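Local coordinates for penicillin-binding protein 2 (Pbp2) (Helicobacter pylori, PDB 5LP5) that probably cross-links peptidoglycan as a penicillin-binding transpeptidase, and forms a complex with MreC in the bacterial cell-wall synthesis machinery, at residues A[313-318]-A[511-516]; A[442-447]-A[542-547]; A[496-501]-A[567-572]. All blocks are in the same frame, centred on the assembly; numbering follows the deposited sequence.

All three contacts lie in the transpeptidase domain, around its five-stranded antiparallel sheet. Contact 1 holds the probable SxxK lysine K314 and KTG lysine K513 of the presumed active site, with the others placed about it. Contacts 1 and 2 have centres about 9 Å apart and share a strand pair: 511-517 and 542-549 are neighbours, joined where K513 N meets T546 O at 3.0 Å. Each packs one of these strands against a helix, 314-324 or 441-453. Contact 3 joins two loops beyond the sheet, its centre about 13 Å from that of contact 1. It meets the KTG strand through T516 OG1 and G568 N, 3.2 Å apart, while L571 packs against A543 and I545 of contact 2.

Contact 1 (A[313-318]-A[511-516])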
loop_
_atom_site.group_PDB
_atom_site.type_symbol
_atom_site.label_atom_id
_atom_site.label_comp_id
_atom_site.label_asym_id
_atom_site.label_seq_id
_atom_site.Cartn_x
_atom_site.Cartn_y
_atom_site.Cartn_z
ATOM N N VAL A 313 10.974 -37.698 21.705
ATOM C CA VAL A 313 10.214 -38.786 21.107
ATOM C C VAL A 313 9.766 -39.844 22.123
ATOM O O VAL A 313 8.900 -40.676 21.819
ATOM C CB VAL A 313 11.039 -39.495 20.020
ATOM C CG1 VAL A 313 11.546 -38.492 18.988
ATOM C CG2 VAL A 313 12.203 -40.265 20.639
ATOM N N LYS A 314 10.343 -39.801 23.325
ATOM C CA LYS A 314 10.264 -40.920 24.266
ATOM C C LYS A 314 8.856 -41.337 24.644
ATOM O O LYS A 314 8.603 -42.531 24.808
ATOM C CB LYS A 314 11.090 -40.641 25.519
ATOM C CG LYS A 314 12.554 -40.968 25.307
ATOM C CD LYS A 314 13.455 -40.550 26.458
ATOM C CE LYS A 314 14.899 -40.908 26.118
ATOM N NZ LYS A 314 15.858 -40.523 27.177
ATOM N N MET A 315 7.938 -40.381 24.772
ATOM C CA MET A 315 6.556 -40.740 25.075
ATOM C C MET A 315 5.841 -41.374 23.857
ATOM O O MET A 315 4.902 -42.168 24.014
ATOM C CB MET A 315 5.764 -39.569 25.712
ATOM C CG MET A 315 5.884 -38.168 25.099
ATOM S SD MET A 315 7.258 -37.080 25.583
ATOM C CE MET A 315 7.308 -37.417 27.323
ATOM N N GLY A 316 6.305 -41.052 22.655
ATOM C CA GLY A 316 5.840 -41.745 21.449
ATOM C C GLY A 316 6.366 -43.168 21.368
ATOM O O GLY A 316 5.643 -44.088 20.981
ATOM N N VAL A 317 7.630 -43.332 21.747
ATOM C CA VAL A 317 8.294 -44.643 21.799
ATOM C C VAL A 317 7.643 -45.535 22.872
ATOM O O VAL A 317 7.268 -46.678 22.618
ATOM C CB VAL A 317 9.808 -44.482 22.118
ATOM C CG1 VAL A 317 10.496 -45.831 22.229
ATOM C CG2 VAL A 317 10.505 -43.629 21.068
ATOM N N GLY A 318 7.527 -44.990 24.076
ATOM C CA GLY A 318 6.847 -45.663 25.170
ATOM C C GLY A 318 5.460 -46.105 24.764
ATOM O O GLY A 318 5.060 -47.230 25.055
ATOM N N ALA A 511 3.684 -28.931 31.878
ATOM C CA ALA A 511 4.042 -30.318 31.589
ATOM C C ALA A 511 4.947 -30.316 30.345
ATOM O O ALA A 511 4.570 -29.779 29.312
ATOM C CB ALA A 511 2.785 -31.131 31.336
ATOM N N CYS A 512 6.128 -30.919 30.446
ATOM C CA CYS A 512 7.170 -30.791 29.416
ATOM C C CYS A 512 7.893 -32.117 29.108
ATOM O O CYS A 512 7.638 -33.156 29.714
ATOM C CB CYS A 512 8.210 -29.737 29.867
ATOM S SG CYS A 512 8.888 -30.040 31.534
ATOM N N LYS A 513 8.780 -32.056 28.125
ATOM C CA LYS A 513 9.797 -33.075 27.872
ATOM C C LYS A 513 10.998 -32.367 27.257
ATOM O O LYS A 513 10.860 -31.579 26.322
ATOM C CB LYS A 513 9.292 -34.175 26.935
ATOM C CG LYS A 513 10.309 -35.286 26.656
ATOM C CD LYS A 513 10.561 -36.154 27.884
ATOM C CE LYS A 513 11.922 -36.833 27.861
ATOM N NZ LYS A 513 13.043 -35.933 28.282
ATOM N N THR A 514 12.177 -32.623 27.794
ATOM C CA THR A 514 13.392 -32.042 27.238
ATOM C C THR A 514 13.976 -32.981 26.189
ATOM O O THR A 514 13.537 -34.139 26.057
ATOM C CB THR A 514 14.442 -31.795 28.332
ATOM O OG1 THR A 514 14.533 -32.958 29.169
ATOM C CG2 THR A 514 14.056 -30.586 29.170
ATOM N N GLY A 515 14.952 -32.463 25.444
ATOM C CA GLY A 515 15.758 -33.269 24.520
ATOM C C GLY A 515 17.130 -32.652 24.262
ATOM O O GLY A 515 17.358 -31.465 24.501
ATOM N N THR A 516 18.071 -33.479 23.810
ATOM C CA THR A 516 19.356 -32.979 23.322
ATOM C C THR A 516 19.717 -33.765 22.075
ATOM O O THR A 516 19.444 -34.962 21.979
ATOM C CB THR A 516 20.496 -33.060 24.368
ATOM O OG1 THR A 516 20.202 -32.210 25.490
ATOM C CG2 THR A 516 21.821 -32.602 23.757
#
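The thioether end of M315 lies against the aliphatic part of K513, where helix 314-324 meets strand 511-517. Sequence and geometry fit two signatures of penicillin-binding transpeptidases: an SxxK motif ending at K314, with S311 as the likely nucleophile, and a KTG strand motif in K513, T514 and G515. M315 CE reaches K513 CD at 3.5 Å and M315 SD reaches K513 CG at 3.7 Å, the two side chains crossing obliquely. Bends at chi2 and chi3 turn the methionine's end onto its partner. K513 CB points toward the helix; the extended chi1 (-179°) carries CG on to M315, and the chain then bends at chi2 and chi4.

K314 adds a looser apolar contact, its CD 4.3 Å from K513 CE. The two amines do not bond: K314 NZ and K513 NZ are 5.5 Å apart. K314 NZ makes a salt bridge with D368, with weak bonds to S311 OG and V367 O.

Farther out, L484 and M488 of helix 475-493 touch M315, and the C492-C512 disulfide ties that helix to the strand. K513 curls round to its own strand, NZ donating over 2.9 Å to T514 O, the carbonyl of the next residue; NZ sits well off the plane of that carbonyl, by 37°, at a C=O...N angle of 124°.

Contact 2 (A[442-447]-A[542-547]); sequences LQVLAY and HAWITA
V444 of helix 441-453 is set against W544 and T546 of strand 542-549, one methyl branch for each. The close part is at the indole: V444 CG2 is 3.4 Å from both W544 CH2 and W544 CZ3, while V444 CB is 3.7 Å from W544 CZ3. The methyl therefore meets the CZ3-CH2 bond of the six-membered ring, on an oblique approach. The other branch, CG1, with chi1 extended (177°), turns to T546, where it lies 3.8 Å from T546 CB and 3.9 Å from T546 OG1. This half is looser, and the separation of V444 CG1 from T546 CG2 widens to 4.2 Å.

The pairing fades toward the start of the strand, where H542, partly exposed, lies toward the open end and meets the ring of H564. V444 packs on W544 and T546 from one side of the sheet; on the other, I545, pointing away from helix 441-453, and A547 touch L575 of helix 572-584. The sheet thus lies between these two helices.

T448, one turn on in the same helix as V444, bonds to V444 O and to T546 OG1. From other parts of the chain, P308 O accepts from W544 NE1 and the hydroxyl of T559 bonds to T546 OG1. Between the two short segments the contact is therefore apolar, and just beyond them T448 adds a hydroxyl-hydroxyl bond from helix to strand. Together the bonds to P308, T448 and T559 would restrict the rotation of the indole and the threonine.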
loop_
_atom_site.group_PDB
_atom_site.type_symbol
_atom_site.label_atom_id
_atom_site.label_comp_id
_atom_site.label_asym_id
_atom_site.label_seq_id
_atom_site.Cartn_x
_atom_site.Cartn_y
_atom_site.Cartn_z
ATOM N N LEU A 442 7.976 -27.902 13.778
ATOM C CA LEU A 442 6.535 -28.080 13.574
ATOM C C LEU A 442 6.058 -29.494 13.961
ATOM O O LEU A 442 5.052 -29.648 14.655
ATOM C CB LEU A 442 6.134 -27.730 12.141
ATOM C CG LEU A 442 5.832 -26.239 11.878
ATOM C CD1 LEU A 442 5.645 -25.970 10.381
ATOM C CD2 LEU A 442 4.603 -25.740 12.612
ATOM N N GLN A 443 6.783 -30.512 13.524
ATOM C CA GLN A 443 6.419 -31.903 13.822
ATOM C C GLN A 443 6.342 -32.152 15.319
ATOM O O GLN A 443 5.370 -32.765 15.811
ATOM C CB GLN A 443 7.394 -32.889 13.141
ATOM C CG GLN A 443 7.092 -33.050 11.646
ATOM C CD GLN A 443 8.088 -33.892 10.879
ATOM O OE1 GLN A 443 9.284 -33.897 11.169
ATOM N NE2 GLN A 443 7.589 -34.609 9.880
ATOM N N VAL A 444 7.347 -31.648 16.043
ATOM C CA VAL A 444 7.427 -31.823 17.506
ATOM C C VAL A 444 6.235 -31.153 18.196
ATOM O O VAL A 444 5.638 -31.723 19.115
ATOM C CB VAL A 444 8.736 -31.240 18.060
ATOM C CG1 VAL A 444 8.786 -31.354 19.574
ATOM C CG2 VAL A 444 9.936 -31.942 17.440
ATOM N N LEU A 445 5.898 -29.948 17.731
ATOM C CA LEU A 445 4.758 -29.171 18.227
ATOM C C LEU A 445 3.422 -29.878 18.033
ATOM O O LEU A 445 2.617 -29.960 18.986
ATOM C CB LEU A 445 4.711 -27.807 17.527
ATOM C CG LEU A 445 3.499 -26.911 17.811
ATOM C CD1 LEU A 445 3.601 -26.209 19.152
ATOM C CD2 LEU A 445 3.339 -25.890 16.708
ATOM N N ALA A 446 3.157 -30.349 16.811
ATOM C CA ALA A 446 1.905 -31.043 16.533
ATOM C C ALA A 446 1.812 -32.294 17.411
ATOM O O ALA A 446 0.764 -32.603 18.009
ATOM C CB ALA A 446 1.817 -31.416 15.067
ATOM N N TYR A 447 2.930 -32.998 17.467
ATOM C CA TYR A 447 3.093 -34.189 18.287
ATOM C C TYR A 447 2.782 -33.900 19.750
ATOM O O TYR A 447 1.990 -34.616 20.370
ATOM C CB TYR A 447 4.538 -34.717 18.086
ATOM C CG TYR A 447 5.148 -35.577 19.171
ATOM C CD1 TYR A 447 4.675 -36.859 19.436
ATOM C CD2 TYR A 447 6.247 -35.121 19.884
ATOM C CE1 TYR A 447 5.260 -37.655 20.409
ATOM C CE2 TYR A 447 6.840 -35.896 20.858
ATOM C CZ TYR A 447 6.351 -37.168 21.122
ATOM O OH TYR A 447 6.981 -37.934 22.083
ATOM N N HIS A 542 22.493 -29.520 20.100
ATOM C CA HIS A 542 21.297 -28.678 20.057
ATOM C C HIS A 542 20.368 -29.027 21.224
ATOM O O HIS A 542 20.459 -30.121 21.803
ATOM C CB HIS A 542 20.509 -28.859 18.755
ATOM C CG HIS A 542 21.309 -28.654 17.514
ATOM N ND1 HIS A 542 22.091 -27.541 17.304
ATOM C CD2 HIS A 542 21.426 -29.412 16.401
ATOM C CE1 HIS A 542 22.673 -27.634 16.121
ATOM N NE2 HIS A 542 22.291 -28.764 15.555
ATOM N N ALA A 543 19.464 -28.100 21.542
ATOM C CA ALA A 543 18.626 -28.221 22.731
ATOM C C ALA A 543 17.143 -28.143 22.401
ATOM O O ALA A 543 16.713 -27.213 21.730
ATOM C CB ALA A 543 18.984 -27.129 23.729
ATOM N N TRP A 544 16.372 -29.105 22.898
ATOM C CA TRP A 544 14.930 -29.127 22.710
ATOM C C TRP A 544 14.220 -28.970 24.048
ATOM O O TRP A 544 14.763 -29.319 25.105
ATOM C CB TRP A 544 14.465 -30.460 22.115
ATOM C CG TRP A 544 14.640 -30.637 20.642
ATOM C CD1 TRP A 544 15.677 -31.260 20.007
ATOM C CD2 TRP A 544 13.737 -30.226 19.615
ATOM N NE1 TRP A 544 15.481 -31.252 18.657
ATOM C CE2 TRP A 544 14.298 -30.625 18.384
ATOM C CE3 TRP A 544 12.516 -29.548 19.612
ATOM C CZ2 TRP A 544 13.682 -30.364 17.167
ATOM C CZ3 TRP A 544 11.899 -29.307 18.406
ATOM C CH2 TRP A 544 12.479 -29.707 17.204
ATOM N N ILE A 545 12.992 -28.457 23.976
ATOM C CA ILE A 545 12.018 -28.537 25.055
ATOM C C ILE A 545 10.652 -28.287 24.435
ATOM O O ILE A 545 10.456 -27.318 23.709
ATOM C CB ILE A 545 12.300 -27.521 26.183
ATOM C CG1 ILE A 545 11.294 -27.678 27.336
ATOM C CG2 ILE A 545 12.319 -26.095 25.637
ATOM C CD1 ILE A 545 11.784 -27.130 28.658
ATOM N N THR A 546 9.724 -29.198 24.682
ATOM C CA THR A 546 8.357 -29.041 24.218
ATOM C C THR A 546 7.486 -29.226 25.440
ATOM O O THR A 546 7.924 -29.750 26.428
ATOM C CB THR A 546 8.027 -30.032 23.092
ATOM O OG1 THR A 546 6.816 -29.647 22.441
ATOM C CG2 THR A 546 7.893 -31.440 23.628
ATOM N N ALA A 547 6.265 -28.730 25.396
ATOM C CA ALA A 547 5.442 -28.635 26.608
ATOM C C ALA A 547 3.996 -28.249 26.299
ATOM O O ALA A 547 3.744 -27.554 25.320
ATOM C CB ALA A 547 6.057 -27.629 27.584
#

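Contact 3 (A[496-501]-A[567-572]); sequences DGTAYH and GGSKLG
S569 OG donates to T498 O over 2.9 Å, the one hydrogen bond between segments 496-501 and 567-572. The hydroxyl arrives above the carbonyl plane, 42° out of it, with a C=O...O angle of 132°. The serine has its hydroxyl swung away from its own N-H (chi1 -174°), and this rotamer, on a CB that already faces the other loop, delivers the hydroxyl to the carbonyl.

H501, T498 and A499 complete the surroundings of the serine. H501 brings the edge of its ring, with CE1 3.6 Å from S569 OG, which lies near the ring plane, a contact on the solvent side because the histidine is exposed. T498 approaches from its own side chain as well, its OG1 lying 3.8 Å from S569 CB. A499 is the nearest residue by backbone, its CA 5.2 Å from S569 CA, and its CA is 4.0 Å from S569 OG.

Both loops have local bonds that set the shape of the contact. A type I beta turn runs from G497 to Y500, its closing bond from Y500 N to G497 O a weak one, and it places T498 and A499 at the corner facing the serine. Opposite, L571 N bonds to G568 O at 3.3 Å and G572 N to S569 O at 3.2 Å. S569 O also accepts from S502 OG, so the hydroxyl and the backbone carbonyl of S569 both bond to the loop that follows helix 475-493.

The 3-10 turn at 569-571 leads directly into helix 572-584, with L571 at its N-cap position and its side chain on A543 and I545 of strand 542-549. Across the contact, A499 packs on V491 of helix 475-493 and on C512 and T514 of strand 511-517, the edge strand of the sheet within this chain.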
loop_
_atom_site.group_PDB
_atom_site.type_symbol
_atom_site.label_atom_id
_atom_site.label_comp_id
_atom_site.label_asym_id
_atom_site.label_seq_id
_atom_site.Cartn_x
_atom_site.Cartn_y
_atom_site.Cartn_z
ATOM N N ASP A 496 12.930 -34.804 41.023
ATOM C CA ASP A 496 13.844 -35.622 40.220
ATOM C C ASP A 496 13.852 -35.240 38.751
ATOM O O ASP A 496 14.846 -35.464 38.050
ATOM C CB ASP A 496 13.445 -37.089 40.334
ATOM C CG ASP A 496 13.669 -37.631 41.711
ATOM O OD1 ASP A 496 14.547 -37.084 42.404
ATOM O OD2 ASP A 496 12.988 -38.603 42.091
ATOM N N GLY A 497 12.732 -34.682 38.296
ATOM C CA GLY A 497 12.557 -34.273 36.907
ATOM C C GLY A 497 13.747 -33.519 36.363
ATOM O O GLY A 497 14.351 -32.695 37.055
ATOM N N THR A 498 14.099 -33.816 35.119
ATOM C CA THR A 498 15.223 -33.140 34.472
ATOM C C THR A 498 15.028 -31.622 34.443
ATOM O O THR A 498 15.976 -30.867 34.612
ATOM C CB THR A 498 15.485 -33.664 33.038
ATOM O OG1 THR A 498 16.447 -32.822 32.385
ATOM C CG2 THR A 498 14.217 -33.695 32.209
ATOM N N ALA A 499 13.786 -31.191 34.261
ATOM C CA ALA A 499 13.470 -29.777 34.092
ATOM C C ALA A 499 12.817 -29.163 35.329
ATOM O O ALA A 499 11.837 -28.429 35.212
ATOM C CB ALA A 499 12.550 -29.620 32.892
ATOM N N TYR A 500 13.343 -29.453 36.512
ATOM C CA TYR A 500 12.758 -28.917 37.743
ATOM C C TYR A 500 13.444 -27.632 38.209
ATOM O O TYR A 500 12.781 -26.638 38.508
ATOM C CB TYR A 500 12.798 -29.955 38.857
ATOM C CG TYR A 500 12.288 -29.427 40.173
ATOM C CD1 TYR A 500 10.917 -29.360 40.436
ATOM C CD2 TYR A 500 13.170 -28.985 41.153
ATOM C CE1 TYR A 500 10.437 -28.885 41.641
ATOM C CE2 TYR A 500 12.698 -28.509 42.370
ATOM C CZ TYR A 500 11.325 -28.458 42.609
ATOM O OH TYR A 500 10.830 -27.972 43.810
ATOM N N HIS A 501 14.773 -27.664 38.264
ATOM C CA HIS A 501 15.565 -26.523 38.733
ATOM C C HIS A 501 15.427 -25.312 37.800
ATOM O O HIS A 501 15.679 -24.184 38.212
ATOM C CB HIS A 501 17.044 -26.925 38.947
ATOM C CG HIS A 501 17.914 -26.799 37.723
ATOM N ND1 HIS A 501 17.826 -27.650 36.638
ATOM C CD2 HIS A 501 18.894 -25.911 37.421
ATOM C CE1 HIS A 501 18.711 -27.291 35.724
ATOM N NE2 HIS A 501 19.374 -26.240 36.174
ATOM N N GLY A 567 21.972 -28.574 25.578
ATOM C CA GLY A 567 21.210 -29.272 26.616
ATOM C C GLY A 567 19.802 -28.756 26.864
ATOM O O GLY A 567 19.582 -27.554 27.058
ATOM N N GLY A 568 18.857 -29.690 26.878
ATOM C CA GLY A 568 17.422 -29.381 26.833
ATOM C C GLY A 568 16.863 -28.721 28.071
ATOM O O GLY A 568 15.974 -27.889 27.975
ATOM N N SER A 569 17.402 -29.095 29.224
ATOM C CA SER A 569 16.996 -28.541 30.506
ATOM C C SER A 569 17.346 -27.058 30.616
ATOM O O SER A 569 16.630 -26.293 31.247
ATOM C CB SER A 569 17.675 -29.319 31.630
ATOM O OG SER A 569 17.205 -28.920 32.905
ATOM N N LYS A 570 18.430 -26.659 29.959
ATOM C CA LYS A 570 18.902 -25.271 29.925
ATOM C C LYS A 570 17.884 -24.299 29.292
ATOM O O LYS A 570 18.087 -23.097 29.310
ATOM C CB LYS A 570 20.226 -25.254 29.138
ATOM C CG LYS A 570 21.303 -24.270 29.583
ATOM C CD LYS A 570 22.712 -24.882 29.466
ATOM C CE LYS A 570 23.692 -24.068 28.614
ATOM N NZ LYS A 570 23.795 -22.635 29.010
ATOM N N LEU A 571 16.801 -24.827 28.740
ATOM C CA LEU A 571 15.794 -24.023 28.062
ATOM C C LEU A 571 14.505 -23.820 28.857
ATOM O O LEU A 571 13.529 -23.263 28.336
ATOM C CB LEU A 571 15.420 -24.689 26.741
ATOM C CG LEU A 571 16.518 -24.849 25.708
ATOM C CD1 LEU A 571 15.875 -25.389 24.431
ATOM C CD2 LEU A 571 17.207 -23.509 25.461
ATOM N N GLY A 572 14.485 -24.285 30.100
ATOM C CA GLY A 572 13.334 -24.075 30.968
ATOM C C GLY A 572 13.087 -22.613 31.294
ATOM O O GLY A 572 11.952 -22.224 31.518
#